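Long-range contacts in Mlr6093 protein (Mesorhizobium loti, PDB 2QJ8), which probably acts as a zinc-dependent hydrolase of the aspartoacylase and succinylglutamate desuccinylase family, cleaving ester or linear amide bonds: residues A[107-111]-A[188-193]; A[272-278]-A[306-311]; A[278-284]-A[300-306]. All coordinates share one frame; numbering follows the deposited sequence. Where two conformers were deposited one is given.

Contact 1: A[107-111]-A[188-193]; sequences NRVFP and DGMFDT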
ATOM      1  N   ASN A 107      16.469  -9.899  -7.273  1.00 38.11           N
ATOM      2  CA  ASN A 107      16.105 -10.388  -8.595  1.00 42.39           C
ATOM      3  C   ASN A 107      17.103  -9.936  -9.665  1.00 40.71           C
ATOM      4  O   ASN A 107      17.566 -10.792 -10.433  1.00 41.71           O
ATOM      5  CB  ASN A 107      14.668  -9.966  -8.935  1.00 43.87           C
ATOM      6  CG  ASN A 107      14.159 -10.560 -10.239  1.00 51.44           C
ATOM      7  OD1 ASN A 107      14.550 -10.134 -11.328  1.00 58.64           O
ATOM      8  ND2 ASN A 107      13.230 -11.505 -10.131  1.00 53.78           N
ATOM      9  N   ARG A 108      17.482  -8.648  -9.681  1.00 38.12           N
ATOM     10  CA  ARG A 108      18.422  -8.179 -10.723  0.50 37.37           C
ATOM     11  C   ARG A 108      19.859  -8.669 -10.566  1.00 36.25           C
ATOM     12  O   ARG A 108      20.620  -8.612 -11.545  1.00 32.30           O
ATOM     13  CB  ARG A 108      18.404  -6.656 -11.024  0.50 38.91           C
ATOM     14  CG  ARG A 108      18.646  -5.721  -9.875  0.50 39.11           C
ATOM     15  CD  ARG A 108      19.176  -4.323 -10.280  0.50 38.66           C
ATOM     16  NE  ARG A 108      18.917  -3.318  -9.232  0.50 40.68           N
ATOM     17  CZ  ARG A 108      19.561  -3.197  -8.057  0.50 35.47           C
ATOM     18  NH1 ARG A 108      20.553  -4.024  -7.686  0.50 16.13           N
ATOM     19  NH2 ARG A 108      19.178  -2.241  -7.205  0.50 41.03           N
ATOM     20  N   VAL A 109      20.238  -9.195  -9.391  1.00 33.64           N
ATOM     21  CA  VAL A 109      21.619  -9.704  -9.189  1.00 31.50           C
ATOM     22  C   VAL A 109      21.848 -11.184  -9.554  1.00 30.69           C
ATOM     23  O   VAL A 109      22.994 -11.611  -9.568  1.00 33.27           O
ATOM     24  CB  VAL A 109      22.143  -9.442  -7.761  1.00 28.85           C
ATOM     25  CG1 VAL A 109      21.932  -7.968  -7.389  1.00 32.31           C
ATOM     26  CG2 VAL A 109      21.502 -10.363  -6.773  1.00 27.01           C
ATOM     27  N   PHE A 110      20.798 -11.959  -9.857  1.00 32.62           N
ATOM     28  CA  PHE A 110      20.960 -13.382 -10.266  1.00 31.98           C
ATOM     29  C   PHE A 110      21.920 -13.504 -11.445  1.00 31.01           C
ATOM     30  O   PHE A 110      21.887 -12.651 -12.313  1.00 29.62           O
ATOM     31  CB  PHE A 110      19.627 -14.063 -10.655  1.00 34.44           C
ATOM     32  CG  PHE A 110      18.938 -14.761  -9.515  1.00 29.27           C
ATOM     33  CD1 PHE A 110      18.289 -14.017  -8.538  1.00 39.38           C
ATOM     34  CD2 PHE A 110      18.900 -16.134  -9.449  1.00 35.47           C
ATOM     35  CE1 PHE A 110      17.642 -14.618  -7.486  1.00 39.34           C
ATOM     36  CE2 PHE A 110      18.242 -16.778  -8.419  1.00 37.75           C
ATOM     37  CZ  PHE A 110      17.607 -16.017  -7.418  1.00 44.66           C
ATOM     38  N   PRO A 111      22.775 -14.553 -11.473  1.00 30.52           N
ATOM     39  CA  PRO A 111      22.886 -15.675 -10.548  1.00 30.21           C
ATOM     40  C   PRO A 111      23.733 -15.415  -9.275  1.00 29.32           C
ATOM     41  O   PRO A 111      24.094 -16.366  -8.590  1.00 32.87           O
ATOM     42  CB  PRO A 111      23.522 -16.743 -11.443  1.00 28.07           C
ATOM     43  CG  PRO A 111      24.538 -15.938 -12.214  1.00 33.16           C
ATOM     44  CD  PRO A 111      23.850 -14.612 -12.485  1.00 33.41           C
ATOM     45  N   ASP A 188      17.422  -7.838 -16.336  1.00 38.84           N
ATOM     46  CA  ASP A 188      18.696  -8.177 -15.721  1.00 38.68           C
ATOM     47  C   ASP A 188      18.438  -9.132 -14.580  1.00 37.07           C
ATOM     48  O   ASP A 188      17.383  -9.084 -13.951  1.00 36.37           O
ATOM     49  CB  ASP A 188      19.438  -6.945 -15.192  1.00 39.35           C
ATOM     50  CG  ASP A 188      20.015  -6.068 -16.303  1.00 47.87           C
ATOM     51  OD1 ASP A 188      19.948  -6.440 -17.497  1.00 54.25           O
ATOM     52  OD2 ASP A 188      20.545  -4.993 -15.963  1.00 54.34           O
ATOM     53  N   GLY A 189      19.356 -10.065 -14.398  1.00 34.56           N
ATOM     54  CA  GLY A 189      19.248 -11.014 -13.335  1.00 37.53           C
ATOM     55  C   GLY A 189      18.476 -12.299 -13.581  1.00 38.18           C
ATOM     56  O   GLY A 189      18.890 -13.132 -14.389  1.00 36.88           O
HETATM   57  N   MSE A 190      17.336 -12.431 -12.907  1.00 39.03           N
HETATM   58  CA  MSE A 190      16.550 -13.662 -12.933  0.50 39.70           C
HETATM   59  C   MSE A 190      15.976 -13.975 -14.313  1.00 38.49           C
HETATM   60  O   MSE A 190      16.016 -15.117 -14.753  1.00 36.55           O
HETATM   61  CB  MSE A 190      15.426 -13.604 -11.884  0.50 38.99           C
HETATM   62  CG  MSE A 190      14.894 -14.955 -11.465  0.50 41.98           C
HETATM   63 SE   MSE A 190      13.637 -14.907  -9.949  0.37 44.90          SE
HETATM   64  CE  MSE A 190      14.681 -13.918  -8.634  0.50 49.67           C
ATOM     65  N   PHE A 191      15.442 -12.966 -14.986  1.00 37.29           N
ATOM     66  CA  PHE A 191      14.865 -13.177 -16.306  1.00 36.01           C
ATOM     67  C   PHE A 191      15.936 -13.678 -17.256  1.00 33.58           C
ATOM     68  O   PHE A 191      15.776 -14.731 -17.856  1.00 33.17           O
ATOM     69  CB  PHE A 191      14.221 -11.897 -16.848  1.00 36.86           C
ATOM     70  CG  PHE A 191      13.512 -12.091 -18.162  1.00 33.14           C
ATOM     71  CD1 PHE A 191      14.216 -12.134 -19.367  1.00 33.11           C
ATOM     72  CD2 PHE A 191      12.132 -12.254 -18.187  1.00 32.16           C
ATOM     73  CE1 PHE A 191      13.560 -12.324 -20.568  1.00 29.65           C
ATOM     74  CE2 PHE A 191      11.471 -12.447 -19.384  1.00 30.90           C
ATOM     75  CZ  PHE A 191      12.184 -12.479 -20.578  1.00 31.64           C
ATOM     76  N   ASP A 192      17.021 -12.925 -17.391  1.00 32.25           N
ATOM     77  CA  ASP A 192      18.129 -13.342 -18.258  1.00 34.43           C
ATOM     78  C   ASP A 192      18.667 -14.714 -17.918  1.00 31.51           C
ATOM     79  O   ASP A 192      18.983 -15.495 -18.799  1.00 30.36           O
ATOM     80  CB  ASP A 192      19.292 -12.355 -18.181  1.00 37.40           C
ATOM     81  CG  ASP A 192      19.055 -11.090 -18.981  1.00 42.42           C
ATOM     82  OD1 ASP A 192      18.005 -10.963 -19.657  1.00 50.64           O
ATOM     83  OD2 ASP A 192      19.932 -10.205 -18.914  1.00 44.10           O
ATOM     84  N   THR A 193      18.752 -15.009 -16.632  1.00 31.27           N
ATOM     85  CA  THR A 193      19.259 -16.303 -16.166  1.00 30.69           C
ATOM     86  C   THR A 193      18.379 -17.479 -16.574  1.00 25.60           C
ATOM     87  O   THR A 193      18.836 -18.398 -17.230  1.00 25.14           O
ATOM     88  CB  THR A 193      19.463 -16.279 -14.611  1.00 29.70           C
ATOM     89  OG1 THR A 193      20.551 -15.398 -14.335  1.00 33.46           O
ATOM     90  CG2 THR A 193      19.815 -17.662 -14.082  1.00 30.44           C
TER
HETATM   91  O   HOH W   1      15.216 -10.308 -13.811  1.00 21.02           O
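Asn107 turns its CG anti to the backbone N (chi1 -174°), which carries its amide across the side chain of Met190, a selenomethionine; the two cross at about a right angle. Met190 leaves the helix with CG also anti to N, and a bend at chi3 (-53°) folds its CE back between Asn107 and the Phe110 ring. Met190 was modelled in two conformers; in one of them SE lies above the ring face, 4.9 Å from the centroid of Phe110, a Met-aromatic contact that may hold only part of the time, and ND2 of Asn107 runs past at 3.4 Å from SE.

The N-H of Met190 gives a bent hydrogen bond (N-H...O angle 134°) to Asn107 O, 3.0 Å away and tilted from its carbonyl plane. Gly189 CA fits against the turn, 3.3 Å from Phe110 O. A beta carbon on Gly189 would run into Asn107 O and Arg108 CA, and its backbone angles alone already call for glycine. Water 1 donates to OD1 of Asn107 and to Asp188 O, and accepts from the N-H of Phe191 at 2.9 Å. With an alanine at Asn107, the water would probably lose one of its acceptors and the flank of Met190 would be left uncovered. Further along, Gly189 O accepts two bonds, from Thr193 OG1 at 2.8 Å and from Thr193 N.

Phe110, followed by a cis peptide to Pro111, packs on Ala123 and Ile126 of helix 118-129. The whole is a type I turn, Asn107 to Phe110, set against the N-terminus of helix 190-197, with Gly189 as N-cap; the Asn107-Arg108 sequence recalls the Asn-Arg pair of the M14 metallopeptidase family.

Contact 2: A[272-278]-A[306-311]; sequences CSVMDEV and STVFAI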
ATOM      1  N   CYS A 272      -8.594   7.381 -12.387  1.00 28.02           N
ATOM      2  CA  CYS A 272      -9.180   6.200 -12.997  1.00 30.50           C
ATOM      3  C   CYS A 272      -8.705   4.990 -12.207  1.00 30.88           C
ATOM      4  O   CYS A 272      -7.733   5.076 -11.444  1.00 32.39           O
ATOM      5  CB  CYS A 272      -8.821   6.090 -14.494  1.00 31.53           C
ATOM      6  SG  CYS A 272      -7.087   5.918 -14.770  1.00 38.19           S
ATOM      7  N   SER A 273      -9.412   3.877 -12.365  1.00 30.82           N
ATOM      8  CA  SER A 273      -9.131   2.634 -11.647  1.00 29.01           C
ATOM      9  C   SER A 273      -8.660   1.541 -12.567  1.00 27.23           C
ATOM     10  O   SER A 273      -8.892   1.612 -13.765  1.00 27.89           O
ATOM     11  CB  SER A 273     -10.405   2.162 -10.951  1.00 31.51           C
ATOM     12  OG  SER A 273     -10.783   3.071  -9.940  1.00 32.20           O
ATOM     13  N   VAL A 274      -8.007   0.517 -12.005  1.00 25.22           N
ATOM     14  CA  VAL A 274      -7.556  -0.632 -12.801  1.00 26.69           C
ATOM     15  C   VAL A 274      -8.787  -1.244 -13.496  1.00 24.74           C
ATOM     16  O   VAL A 274      -9.849  -1.270 -12.918  1.00 25.69           O
ATOM     17  CB  VAL A 274      -6.781  -1.660 -11.955  1.00 27.19           C
ATOM     18  CG1 VAL A 274      -6.623  -2.969 -12.699  1.00 24.45           C
ATOM     19  CG2 VAL A 274      -5.415  -1.070 -11.548  1.00 25.70           C
HETATM   20  N   MSE A 275      -8.625  -1.620 -14.764  1.00 27.28           N
HETATM   21  CA  MSE A 275      -9.668  -2.179 -15.654  1.00 28.47           C
HETATM   22  C   MSE A 275     -10.568  -1.163 -16.347  1.00 29.37           C
HETATM   23  O   MSE A 275     -11.342  -1.555 -17.221  1.00 30.31           O
HETATM   24  CB  MSE A 275     -10.517  -3.303 -15.005  1.00 29.08           C
HETATM   25  CG  MSE A 275      -9.693  -4.454 -14.385  1.00 37.89           C
HETATM   26 SE   MSE A 275      -8.407  -5.267 -15.612  0.75 42.68          SE
HETATM   27  CE  MSE A 275      -9.646  -5.982 -16.938  1.00 43.58           C
ATOM     28  N   ASP A 276     -10.470   0.131 -16.004  1.00 29.36           N
ATOM     29  CA  ASP A 276     -11.258   1.135 -16.690  1.00 27.96           C
ATOM     30  C   ASP A 276     -10.792   1.210 -18.124  1.00 28.95           C
ATOM     31  O   ASP A 276      -9.593   1.120 -18.394  1.00 27.27           O
ATOM     32  CB  ASP A 276     -11.084   2.543 -16.102  1.00 28.34           C
ATOM     33  CG  ASP A 276     -11.804   2.754 -14.784  1.00 33.29           C
ATOM     34  OD1 ASP A 276     -12.547   1.871 -14.279  1.00 35.34           O
ATOM     35  OD2 ASP A 276     -11.596   3.852 -14.233  1.00 25.86           O
ATOM     36  N   GLU A 277     -11.752   1.408 -19.026  1.00 29.69           N
ATOM     37  CA  GLU A 277     -11.502   1.588 -20.447  1.00 30.76           C
ATOM     38  C   GLU A 277     -11.562   3.098 -20.656  1.00 30.84           C
ATOM     39  O   GLU A 277     -12.619   3.711 -20.423  1.00 33.17           O
ATOM     40  CB  GLU A 277     -12.581   0.849 -21.248  1.00 32.29           C
ATOM     41  CG  GLU A 277     -12.533  -0.672 -21.037  1.00 34.85           C
ATOM     42  CD  GLU A 277     -13.557  -1.443 -21.853  1.00 36.60           C
ATOM     43  OE1 GLU A 277     -14.618  -0.865 -22.199  1.00 43.12           O
ATOM     44  OE2 GLU A 277     -13.296  -2.643 -22.136  1.00 43.35           O
ATOM     45  N   VAL A 278     -10.433   3.706 -21.037  1.00 28.12           N
ATOM     46  CA  VAL A 278     -10.345   5.156 -21.231  1.00 27.67           C
ATOM     47  C   VAL A 278     -10.235   5.505 -22.726  1.00 29.06           C
ATOM     48  O   VAL A 278      -9.740   4.701 -23.518  1.00 28.41           O
ATOM     49  CB  VAL A 278      -9.179   5.763 -20.427  1.00 29.00           C
ATOM     50  CG1 VAL A 278      -9.321   5.395 -18.919  1.00 24.43           C
ATOM     51  CG2 VAL A 278      -7.844   5.316 -20.973  1.00 24.26           C
ATOM     52  N   SER A 306      -7.587   2.874 -24.531  1.00 28.73           N
ATOM     53  CA  SER A 306      -6.894   1.785 -23.878  1.00 28.13           C
ATOM     54  C   SER A 306      -7.552   1.419 -22.555  1.00 27.32           C
ATOM     55  O   SER A 306      -8.525   2.071 -22.143  1.00 28.93           O
ATOM     56  CB  SER A 306      -5.432   2.211 -23.657  1.00 29.09           C
ATOM     57  OG  SER A 306      -5.381   3.560 -23.209  1.00 29.50           O
ATOM     58  N   THR A 307      -7.046   0.342 -21.933  1.00 26.41           N
ATOM     59  CA  THR A 307      -7.502  -0.126 -20.623  1.00 27.49           C
ATOM     60  C   THR A 307      -6.456   0.210 -19.596  1.00 25.18           C
ATOM     61  O   THR A 307      -5.271   0.173 -19.889  1.00 25.68           O
ATOM     62  CB  THR A 307      -7.773  -1.659 -20.626  1.00 28.06           C
ATOM     63  OG1 THR A 307      -8.793  -1.938 -21.594  1.00 34.82           O
ATOM     64  CG2 THR A 307      -8.258  -2.156 -19.281  1.00 25.92           C
ATOM     65  N   VAL A 308      -6.883   0.563 -18.397  1.00 25.53           N
ATOM     66  CA  VAL A 308      -5.946   0.819 -17.298  1.00 24.08           C
ATOM     67  C   VAL A 308      -5.469  -0.507 -16.735  1.00 25.26           C
ATOM     68  O   VAL A 308      -6.246  -1.248 -16.153  1.00 25.40           O
ATOM     69  CB  VAL A 308      -6.528   1.669 -16.158  1.00 23.41           C
ATOM     70  CG1 VAL A 308      -5.460   1.851 -15.048  1.00 21.46           C
ATOM     71  CG2 VAL A 308      -7.019   3.036 -16.693  1.00 22.62           C
ATOM     72  N   PHE A 309      -4.189  -0.797 -16.931  1.00 23.88           N
ATOM     73  CA  PHE A 309      -3.597  -2.015 -16.428  1.00 26.08           C
ATOM     74  C   PHE A 309      -3.061  -1.744 -15.042  1.00 24.27           C
ATOM     75  O   PHE A 309      -3.280  -2.536 -14.158  1.00 25.04           O
ATOM     76  CB  PHE A 309      -2.491  -2.536 -17.348  1.00 26.59           C
ATOM     77  CG  PHE A 309      -1.638  -3.604 -16.700  1.00 29.65           C
ATOM     78  CD1 PHE A 309      -2.105  -4.903 -16.607  1.00 24.37           C
ATOM     79  CD2 PHE A 309      -0.393  -3.296 -16.138  1.00 29.76           C
ATOM     80  CE1 PHE A 309      -1.344  -5.876 -16.012  1.00 25.15           C
ATOM     81  CE2 PHE A 309       0.362  -4.279 -15.509  1.00 29.70           C
ATOM     82  CZ  PHE A 309      -0.120  -5.575 -15.460  1.00 27.97           C
ATOM     83  N   ALA A 310      -2.345  -0.624 -14.870  1.00 23.68           N
ATOM     84  CA  ALA A 310      -1.788  -0.257 -13.589  1.00 24.34           C
ATOM     85  C   ALA A 310      -1.807   1.252 -13.430  1.00 25.00           C
ATOM     86  O   ALA A 310      -1.679   1.981 -14.416  1.00 24.97           O
ATOM     87  CB  ALA A 310      -0.346  -0.800 -13.462  1.00 22.28           C
ATOM     88  N   ILE A 311      -1.972   1.712 -12.193  1.00 27.07           N
ATOM     89  CA  ILE A 311      -2.001   3.145 -11.886  1.00 26.76           C
ATOM     90  C   ILE A 311      -1.510   3.362 -10.456  1.00 25.63           C
ATOM     91  O   ILE A 311      -1.812   2.556  -9.580  1.00 23.93           O
ATOM     92  CB  ILE A 311      -3.402   3.766 -12.132  1.00 28.21           C
ATOM     93  CG1 ILE A 311      -3.302   5.315 -12.083  1.00 30.12           C
ATOM     94  CG2 ILE A 311      -4.458   3.167 -11.169  1.00 27.99           C
ATOM     95  CD1 ILE A 311      -4.489   6.034 -12.542  1.00 25.87           C
TER
HETATM   96  O   HOH W   2     -10.354  -3.876 -21.349  1.00 36.99           O
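Segments 272-278 and 306-311 run antiparallel, with Val278 and Ser306 a hydrogen-bonded pair and Glu277 and Thr307 a non-hydrogen-bonded one; the type II turn from Ser273 to Asp276 leads into this short strand. Val308 is held by that turn through both its peptide groups: its N-H reaches Asp276 O at 2.8 Å, almost in line with the carbonyl, while its own O receives Met275 N at 2.8 Å in the carbonyl plane. Asp276 braces the turn from within its own segment, OD2 taking the N-H of Ser273 at 2.9 Å from above the carboxylate plane, in a nearly straight bond (178°).

Under the turn sits the side chain of Val308. Its CG2 meets Cys272 SG at 3.5 Å, and CG1 lies against the backbone of Ser273 and Val274. Cys272 has SG swung between its backbone N and carbonyl carbon (chi1 62°), where the sulfur also reaches Ile311 CD1 at 3.4 Å. At the strand end, Val278 CG1 comes up to Val308 CG2 at 4.0 Å, while Ser306 OG turns instead to Ser304 O.

Strand 306-312 also pairs antiparallel with strand 322-329, where Phe309 and Ala310 both face Ile325 in a classic beta bulge, and with strand 147-149, whose Asp148 Val274 touches. Phe309 packs on Val178 and Leu180 of strand 178-182.

Contact 3: A[278-284]-A[300-306]; sequences VEQGDVV and IRAQSKS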
ATOM      1  N   VAL A 278     -10.433   3.706 -21.037  1.00 28.12           N
ATOM      2  CA  VAL A 278     -10.345   5.156 -21.231  1.00 27.67           C
ATOM      3  C   VAL A 278     -10.235   5.505 -22.726  1.00 29.06           C
ATOM      4  O   VAL A 278      -9.740   4.701 -23.518  1.00 28.41           O
ATOM      5  CB  VAL A 278      -9.179   5.763 -20.427  1.00 29.00           C
ATOM      6  CG1 VAL A 278      -9.321   5.395 -18.919  1.00 24.43           C
ATOM      7  CG2 VAL A 278      -7.844   5.316 -20.973  1.00 24.26           C
ATOM      8  N   GLU A 279     -10.771   6.663 -23.106  1.00 28.84           N
ATOM      9  CA  GLU A 279     -10.716   7.146 -24.488  1.00 30.00           C
ATOM     10  C   GLU A 279      -9.441   7.949 -24.667  1.00 28.93           C
ATOM     11  O   GLU A 279      -8.851   8.408 -23.696  1.00 27.31           O
ATOM     12  CB  GLU A 279     -11.930   8.043 -24.816  1.00 31.63           C
ATOM     13  CG  GLU A 279     -13.306   7.374 -24.675  1.00 34.54           C
ATOM     14  CD  GLU A 279     -13.524   6.189 -25.625  1.00 41.76           C
ATOM     15  OE1 GLU A 279     -12.852   6.106 -26.678  1.00 43.67           O
ATOM     16  OE2 GLU A 279     -14.393   5.341 -25.322  1.00 45.10           O
ATOM     17  N   GLN A 280      -9.039   8.121 -25.916  1.00 29.56           N
ATOM     18  CA  GLN A 280      -7.873   8.905 -26.275  1.00 30.49           C
ATOM     19  C   GLN A 280      -8.097  10.324 -25.750  1.00 29.69           C
ATOM     20  O   GLN A 280      -9.136  10.924 -26.011  1.00 31.30           O
ATOM     21  CB  GLN A 280      -7.742   8.929 -27.791  1.00 30.23           C
ATOM     22  CG  GLN A 280      -6.535   9.696 -28.333  1.00 32.60           C
ATOM     23  CD  GLN A 280      -6.537   9.784 -29.852  1.00 33.41           C
ATOM     24  OE1 GLN A 280      -7.515   9.406 -30.513  1.00 38.07           O
ATOM     25  NE2 GLN A 280      -5.457  10.322 -30.414  1.00 30.26           N
ATOM     26  N   GLY A 281      -7.132  10.846 -25.001  1.00 29.06           N
ATOM     27  CA  GLY A 281      -7.244  12.168 -24.396  1.00 28.06           C
ATOM     28  C   GLY A 281      -7.858  12.238 -23.001  1.00 28.40           C
ATOM     29  O   GLY A 281      -7.847  13.298 -22.421  1.00 26.34           O
ATOM     30  N   ASP A 282      -8.400  11.143 -22.455  1.00 27.05           N
ATOM     31  CA  ASP A 282      -8.972  11.178 -21.099  1.00 25.77           C
ATOM     32  C   ASP A 282      -7.906  11.437 -20.053  1.00 27.48           C
ATOM     33  O   ASP A 282      -6.784  10.926 -20.168  1.00 24.18           O
ATOM     34  CB  ASP A 282      -9.661   9.853 -20.725  1.00 26.94           C
ATOM     35  CG  ASP A 282     -11.035   9.693 -21.335  1.00 28.41           C
ATOM     36  OD1 ASP A 282     -11.521  10.595 -22.035  1.00 29.56           O
ATOM     37  OD2 ASP A 282     -11.648   8.631 -21.099  1.00 30.11           O
ATOM     38  N   VAL A 283      -8.269  12.216 -19.033  1.00 26.61           N
ATOM     39  CA  VAL A 283      -7.371  12.493 -17.912  1.00 27.22           C
ATOM     40  C   VAL A 283      -7.299  11.211 -17.072  1.00 28.64           C
ATOM     41  O   VAL A 283      -8.327  10.719 -16.582  1.00 27.05           O
ATOM     42  CB  VAL A 283      -7.864  13.682 -17.065  1.00 26.82           C
ATOM     43  CG1 VAL A 283      -6.979  13.896 -15.827  1.00 26.63           C
ATOM     44  CG2 VAL A 283      -7.926  14.961 -17.928  1.00 23.87           C
ATOM     45  N   VAL A 284      -6.092  10.662 -16.967  1.00 25.57           N
ATOM     46  CA  VAL A 284      -5.825   9.451 -16.208  1.00 27.69           C
ATOM     47  C   VAL A 284      -5.413   9.835 -14.778  1.00 25.96           C
ATOM     48  O   VAL A 284      -5.708   9.112 -13.850  1.00 27.70           O
ATOM     49  CB  VAL A 284      -4.808   8.529 -16.966  1.00 27.48           C
ATOM     50  CG1 VAL A 284      -4.250   7.440 -16.070  1.00 31.04           C
ATOM     51  CG2 VAL A 284      -5.495   7.935 -18.207  1.00 24.37           C
ATOM     52  N   ILE A 300      -2.630  14.671 -16.795  1.00 27.19           N
ATOM     53  CA  ILE A 300      -1.844  13.611 -17.449  1.00 27.06           C
ATOM     54  C   ILE A 300      -2.872  12.780 -18.252  1.00 28.24           C
ATOM     55  O   ILE A 300      -3.704  12.080 -17.667  1.00 25.19           O
ATOM     56  CB  ILE A 300      -1.052  12.746 -16.432  1.00 28.83           C
ATOM     57  CG1 ILE A 300      -0.133  13.622 -15.551  1.00 24.30           C
ATOM     58  CG2 ILE A 300      -0.250  11.658 -17.188  1.00 25.59           C
ATOM     59  CD1 ILE A 300       0.534  12.906 -14.443  1.00 25.28           C
ATOM     60  N   ARG A 301      -2.818  12.881 -19.585  1.00 26.74           N
ATOM     61  CA  ARG A 301      -3.819  12.266 -20.458  1.00 26.98           C
ATOM     62  C   ARG A 301      -3.374  11.024 -21.256  1.00 26.11           C
ATOM     63  O   ARG A 301      -2.208  10.912 -21.666  1.00 23.09           O
ATOM     64  CB  ARG A 301      -4.322  13.321 -21.439  1.00 27.83           C
ATOM     65  CG  ARG A 301      -5.091  14.464 -20.807  1.00 29.96           C
ATOM     66  CD  ARG A 301      -5.343  15.581 -21.798  1.00 31.87           C
ATOM     67  NE  ARG A 301      -6.025  16.685 -21.123  1.00 31.72           N
ATOM     68  CZ  ARG A 301      -7.346  16.837 -20.992  1.00 36.20           C
ATOM     69  NH1 ARG A 301      -8.215  15.968 -21.482  1.00 32.61           N
ATOM     70  NH2 ARG A 301      -7.825  17.887 -20.330  1.00 40.93           N
ATOM     71  N   ALA A 302      -4.330  10.116 -21.475  1.00 25.26           N
ATOM     72  CA  ALA A 302      -4.146   8.923 -22.299  1.00 27.21           C
ATOM     73  C   ALA A 302      -3.878   9.333 -23.769  1.00 25.72           C
ATOM     74  O   ALA A 302      -4.540  10.223 -24.322  1.00 23.39           O
ATOM     75  CB  ALA A 302      -5.385   8.032 -22.233  1.00 25.24           C
ATOM     76  N   GLN A 303      -2.894   8.687 -24.379  1.00 28.25           N
ATOM     77  CA  GLN A 303      -2.538   8.938 -25.776  1.00 29.32           C
ATOM     78  C   GLN A 303      -3.340   8.096 -26.768  1.00 31.00           C
ATOM     79  O   GLN A 303      -3.214   8.303 -27.971  1.00 30.11           O
ATOM     80  CB  GLN A 303      -1.049   8.734 -25.997  1.00 29.34           C
ATOM     81  CG  GLN A 303      -0.213   9.679 -25.169  1.00 35.29           C
ATOM     82  CD  GLN A 303       1.268   9.563 -25.445  1.00 35.26           C
ATOM     83  OE1 GLN A 303       1.703   9.446 -26.592  1.00 32.07           O
ATOM     84  NE2 GLN A 303       2.053   9.636 -24.388  1.00 38.08           N
ATOM     85  N   SER A 304      -4.140   7.147 -26.282  1.00 30.57           N
ATOM     86  CA  SER A 304      -4.985   6.331 -27.139  1.00 30.09           C
ATOM     87  C   SER A 304      -6.057   5.656 -26.310  1.00 30.48           C
ATOM     88  O   SER A 304      -5.975   5.615 -25.074  1.00 26.99           O
ATOM     89  CB  SER A 304      -4.179   5.236 -27.875  1.00 30.89           C
ATOM     90  OG  SER A 304      -3.920   4.140 -27.027  1.00 36.89           O
ATOM     91  N   LYS A 305      -7.051   5.109 -27.007  1.00 29.24           N
ATOM     92  CA  LYS A 305      -8.114   4.369 -26.362  1.00 30.06           C
ATOM     93  C   LYS A 305      -7.426   3.135 -25.823  1.00 29.09           C
ATOM     94  O   LYS A 305      -6.720   2.464 -26.560  1.00 29.62           O
ATOM     95  CB  LYS A 305      -9.228   3.998 -27.353  1.00 30.33           C
ATOM     96  CG  LYS A 305     -10.380   3.274 -26.704  1.00 33.51           C
ATOM     97  CD  LYS A 305     -11.466   2.949 -27.672  1.00 38.29           C
ATOM     98  CE  LYS A 305     -12.572   2.181 -26.974  1.00 40.21           C
ATOM     99  NZ  LYS A 305     -13.230   2.972 -25.894  1.00 51.38           N
ATOM    100  N   SER A 306      -7.587   2.874 -24.531  1.00 28.73           N
ATOM    101  CA  SER A 306      -6.894   1.785 -23.878  1.00 28.13           C
ATOM    102  C   SER A 306      -7.552   1.419 -22.555  1.00 27.32           C
ATOM    103  O   SER A 306      -8.525   2.071 -22.143  1.00 28.93           O
ATOM    104  CB  SER A 306      -5.432   2.211 -23.657  1.00 29.09           C
ATOM    105  OG  SER A 306      -5.381   3.560 -23.209  1.00 29.50           O
TER
HETATM  106  O   HOH W   3     -11.283   1.959 -24.037  1.00 42.56           O
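The beta hairpin of strands 283-288 and 298-301 extends here into the segments flanking it, 278-282 and 302-306, with Val283 and Arg301 a non-hydrogen-bonded antiparallel pair and a type II turn from Glu279 to Asp282 on one side. Val284 N bonds to Ile300 O at 2.9 Å, Ala302 N to Asp282 O, and Gly281 N to Ala302 O at 2.8 Å. Asp282 OD2 takes the N-H of Glu279, and Gly281 holds the positive-phi place of the turn, where a side chain would be jammed against the preceding carbonyl. Inside, the methyl of Ala302 touches both Val278 CG2, 3.9 Å away, and Val284 CG2, and packs onward on Leu326 of strand 322-329.

The outer edge is charged. Glu279 bends at chi2 (-62°) to lie alongside the extended Lys305, whose NZ forms a salt bridge, meeting OE2 of Glu279 at 2.7 Å from above the carboxylate plane. Water 3 accepts from that NZ and donates to Val278 O. Across the hairpin, Arg301 uses a face and an edge of its guanidinium: Val283 CG2 sits 3.6 Å above the centre of the plane, while NH1 donates to Gly281 O at 2.9 Å, in plane.

All three contacts are only partly buried. Contact 1, in the catalytic domain, joins a loop to a helix start and lies closest to the chain's centre, 13 Å from it; contact 3 is outermost. The centre of contact 1 is 30 Å or more from the other two. Contacts 2 and 3 are neighbours, 10 Å apart between centres, sharing Val278 and Ser306 and meeting where Cys272 SG touches Val284 CG1 at 3.5 Å. In each, a type II turn closed by an aspartate pairs with a later segment. Contact 2 relies on valine, isoleucine and cysteine packing; contact 3 carries a salt bridge and a guanidinium on its surface. Contact 1 combines a backbone bond and a close glycine fit with Met190 over a ring and a bridging water.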